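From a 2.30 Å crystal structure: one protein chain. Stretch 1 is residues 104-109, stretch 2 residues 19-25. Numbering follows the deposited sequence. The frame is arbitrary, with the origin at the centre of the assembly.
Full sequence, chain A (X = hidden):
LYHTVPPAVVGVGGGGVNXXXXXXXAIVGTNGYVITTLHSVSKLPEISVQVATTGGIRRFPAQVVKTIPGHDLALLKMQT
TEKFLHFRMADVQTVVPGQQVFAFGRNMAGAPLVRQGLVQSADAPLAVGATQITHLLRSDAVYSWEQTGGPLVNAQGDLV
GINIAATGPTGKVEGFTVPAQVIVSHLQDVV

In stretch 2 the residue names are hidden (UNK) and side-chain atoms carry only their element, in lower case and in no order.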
ATOM      1  N   PHE A 104      -0.459   3.073  -7.331  1.00 44.34           N
ATOM      2  CA  PHE A 104       0.627   4.014  -7.042  1.00 38.94           C
ATOM      3  C   PHE A 104       1.679   3.347  -6.154  1.00 44.48           C
ATOM      4  O   PHE A 104       1.345   2.508  -5.314  1.00 51.29           O
ATOM      5  CB  PHE A 104       0.094   5.272  -6.331  1.00 37.58           C
ATOM      6  CG  PHE A 104      -0.649   6.232  -7.225  1.00 47.14           C
ATOM      7  CD1 PHE A 104      -1.979   6.001  -7.562  1.00 41.12           C
ATOM      8  CD2 PHE A 104      -0.035   7.388  -7.688  1.00 40.77           C
ATOM      9  CE1 PHE A 104      -2.677   6.905  -8.368  1.00 51.41           C
ATOM     10  CE2 PHE A 104      -0.727   8.295  -8.488  1.00 49.54           C
ATOM     11  CZ  PHE A 104      -2.049   8.051  -8.833  1.00 45.08           C
ATOM     12  N   GLY A 105       2.938   3.749  -6.312  1.00 44.20           N
ATOM     13  CA  GLY A 105       4.006   3.278  -5.438  1.00 42.20           C
ATOM     14  C   GLY A 105       5.172   4.255  -5.431  1.00 47.95           C
ATOM     15  O   GLY A 105       5.094   5.325  -6.043  1.00 43.55           O
ATOM     16  N   ARG A 106       6.246   3.901  -4.730  1.00 45.97           N
ATOM     17  CA  ARG A 106       7.482   4.672  -4.785  1.00 51.53           C
ATOM     18  C   ARG A 106       8.624   3.693  -4.957  1.00 53.63           C
ATOM     19  O   ARG A 106       8.672   2.646  -4.302  1.00 58.95           O
ATOM     20  CB  ARG A 106       7.686   5.548  -3.526  1.00 51.57           C
ATOM     21  CG  ARG A 106       6.527   6.509  -3.237  1.00 62.16           C
ATOM     22  CD  ARG A 106       6.963   7.790  -2.535  1.00 65.32           C
ATOM     23  NE  ARG A 106       7.313   8.846  -3.477  1.00 74.00           N
ATOM     24  CZ  ARG A 106       6.490   9.808  -3.889  1.00 64.48           C
ATOM     25  NH1 ARG A 106       5.243   9.867  -3.455  1.00 41.87           N
ATOM     26  NH2 ARG A 106       6.921  10.717  -4.749  1.00 73.05           N
ATOM     27  N   ASN A 107       9.549   4.035  -5.841  1.00 52.26           N
ATOM     28  CA  ASN A 107      10.648   3.136  -6.108  1.00 56.21           C
ATOM     29  C   ASN A 107      11.775   3.303  -5.070  1.00 61.04           C
ATOM     30  O   ASN A 107      11.654   4.054  -4.100  1.00 54.94           O
ATOM     31  CB  ASN A 107      11.160   3.339  -7.543  1.00 49.06           C
ATOM     32  CG  ASN A 107      11.802   4.696  -7.769  1.00 62.79           C
ATOM     33  OD1 ASN A 107      12.138   5.420  -6.833  1.00 58.37           O
ATOM     34  ND2 ASN A 107      11.994   5.040  -9.037  1.00 59.25           N
ATOM     35  N   MET A 108      12.870   2.594  -5.303  1.00 67.91           N
ATOM     36  CA  MET A 108      13.982   2.511  -4.363  1.00 73.86           C
ATOM     37  C   MET A 108      14.693   3.855  -4.195  1.00 72.10           C
ATOM     38  O   MET A 108      15.473   4.030  -3.262  1.00 70.12           O
ATOM     39  CB  MET A 108      14.966   1.435  -4.839  1.00 73.48           C
ATOM     40  CG  MET A 108      15.979   0.979  -3.822  1.00101.90           C
ATOM     41  SD  MET A 108      16.050  -0.819  -3.759  1.00126.58           S
ATOM     42  CE  MET A 108      16.212  -1.228  -5.501  1.00112.62           C
ATOM     43  N   ALA A 109      14.425   4.801  -5.096  1.00 67.01           N
ATOM     44  CA  ALA A 109      15.017   6.139  -5.013  1.00 56.40           C
ATOM     45  C   ALA A 109      14.023   7.186  -4.491  1.00 62.96           C
ATOM     46  O   ALA A 109      14.363   8.361  -4.383  1.00 65.47           O
ATOM     47  CB  ALA A 109      15.550   6.569  -6.368  1.00 58.22           C
ATOM     48  N   UNK A  19      19.581   2.989   3.129  1.00 43.67           N
ATOM     49  CA  UNK A  19      18.541   2.087   2.623  1.00 48.14           C
ATOM     50  C   UNK A  19      17.410   2.856   1.959  1.00 44.72           C
ATOM     51  O   UNK A  19      17.038   3.939   2.406  1.00 57.64           O
ATOM     52  c   UNK A  19      17.983   1.222   3.741  1.00 42.68           C
ATOM     53  N   UNK A  20      16.865   2.274   0.901  1.00 46.22           N
ATOM     54  CA  UNK A  20      15.694   2.809   0.236  1.00 50.22           C
ATOM     55  C   UNK A  20      14.494   1.897   0.420  1.00 52.68           C
ATOM     56  O   UNK A  20      14.637   0.786   0.925  1.00 50.38           O
ATOM     57  N   UNK A  21      13.302   2.371   0.025  1.00 59.33           N
ATOM     58  CA  UNK A  21      12.076   1.565   0.088  1.00 48.94           C
ATOM     59  C   UNK A  21      12.245   0.191  -0.553  1.00 50.24           C
ATOM     60  O   UNK A  21      12.852   0.107  -1.625  1.00 46.43           O
ATOM     61  c   UNK A  21      11.063   2.402  -0.703  1.00 51.35           C
ATOM     62  c   UNK A  21      11.576   3.819  -0.611  1.00 58.99           C
ATOM     63  c   UNK A  21      13.068   3.725  -0.519  1.00 55.76           C
ATOM     64  N   UNK A  22      11.739  -0.856   0.108  1.00 50.20           N
ATOM     65  CA  UNK A  22      11.633  -2.194  -0.480  1.00 54.24           C
ATOM     66  C   UNK A  22      10.164  -2.488  -0.770  1.00 55.84           C
ATOM     67  O   UNK A  22       9.821  -3.528  -1.322  1.00 55.23           O
ATOM     68  c   UNK A  22      13.659  -2.961   0.798  1.00 63.49           C
ATOM     69  c   UNK A  22      12.208  -3.276   0.440  1.00 52.57           C
ATOM     70  c   UNK A  22      11.347  -3.412   1.706  1.00 42.67           C
ATOM     71  N   UNK A  23       9.299  -1.573  -0.350  1.00 48.27           N
ATOM     72  CA  UNK A  23       7.873  -1.650  -0.648  1.00 50.30           C
ATOM     73  C   UNK A  23       7.273  -0.260  -0.554  1.00 46.53           C
ATOM     74  O   UNK A  23       7.950   0.701  -0.177  1.00 46.97           O
ATOM     75  c   UNK A  23       7.155  -2.604   0.306  1.00 43.62           C
ATOM     76  N   UNK A  24       5.997  -0.171  -0.898  1.00 35.72           N
ATOM     77  CA  UNK A  24       5.243   1.072  -0.823  1.00 42.29           C
ATOM     78  C   UNK A  24       4.240   0.964   0.309  1.00 45.92           C
ATOM     79  O   UNK A  24       4.139  -0.084   0.955  1.00 41.44           O
ATOM     80  c   UNK A  24       4.529   1.363  -2.137  1.00 40.71           C
ATOM     81  o   UNK A  24       5.461   1.463  -3.195  1.00 48.09           O
ATOM     82  N   UNK A  25       3.497   2.044   0.529  1.00 41.01           N
ATOM     83  CA  UNK A  25       2.540   2.132   1.620  1.00 38.90           C
ATOM     84  C   UNK A  25       1.612   3.311   1.381  1.00 44.18           C
ATOM     85  O   UNK A  25       1.902   4.159   0.525  1.00 41.27           O
TER

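Position 19 carries a single side-chain carbon. Its CA-to-CB bond points away from stretch 1, and none of its atoms lies within contact distance. One carbon with nothing beyond it is alanine, so this is Ala19, a small residue that leads the chain up to the contact without entering it.

Position 20 has no side-chain atoms at all, and here the absence matters. The CA lies 3.7 Å from Met108 O, and a CB built with ideal geometry on this backbone would point toward stretch 1 and come to 2.3 Å from Met108 O, a clear clash. The residue is glycine. Gly20 therefore lets the two backbones approach closely, with its CA 4.9 Å from the CA of Met108.

At position 21 three carbons close a ring onto the backbone nitrogen. The ring carbons lie against the carbonyl oxygens of Arg106, Asn107 and Met108. A ring of this kind is found in proline alone among the standard residues. Once the residue is named Pro21, its atoms can be placed in the ring, which is puckered C-gamma exo: CG is 3.5 Å from Asn107 O, CD is 3.7 Å from Met108 O, and CB is 4.3 Å from Arg106 O. These are van der Waals contacts between a compact ring and successive carbonyl oxygens. Proline has no amide hydrogen to offer, so it packs here through carbon, and its ring holds phi at -50°.

Position 22 shows one carbon bearing two more, a side chain branched at CB and made of carbon only. It points away from stretch 1 at its CA-to-CB bond and makes no contact with it. The residue is valine. In Val22 chi1 is in the m rotamer, and the bulk of the side chain is accommodated outside this contact.

Position 23 again has one carbon, directed away from stretch 1, and is alanine. Ala23 is buried, a setting in which a methyl group needs little room and leaves no polar group unsatisfied.

Position 24 has one carbon followed by one oxygen, and its CB points toward stretch 1. The oxygen lies 3.0 Å from Arg106 N, which donates a hydrogen bond to it at an N-H...acceptor angle of 160°. This is the pattern of serine. In Ser24, chi1 of -59° (m) puts OG in that place, where it is also 3.2 Å from Gly105 CA. An ideal CB on Gly105 would fall 2.9 Å from Ser24 OG, so the glycine leaves space for the hydroxyl, which is also hydrogen-bonded elsewhere in the structure.

Position 25 has no side-chain atoms and makes no contact with stretch 1; it is glycine. A CB on Gly25 would point away from stretch 1.

The touching segments run in nearly opposite directions, 166° apart, and bury 281 Å² in all. A single hydrogen bond, from Arg106 N to Ser24 OG, fixes one end, while Pro21 and Gly20 pack against the loop at the other. Within that loop, Ala109 N donates to Asn107 OD1 at 2.9 Å, a local bond that bridges the turn around Met108.

Stretch 2, residues 19-25: AGPVASG
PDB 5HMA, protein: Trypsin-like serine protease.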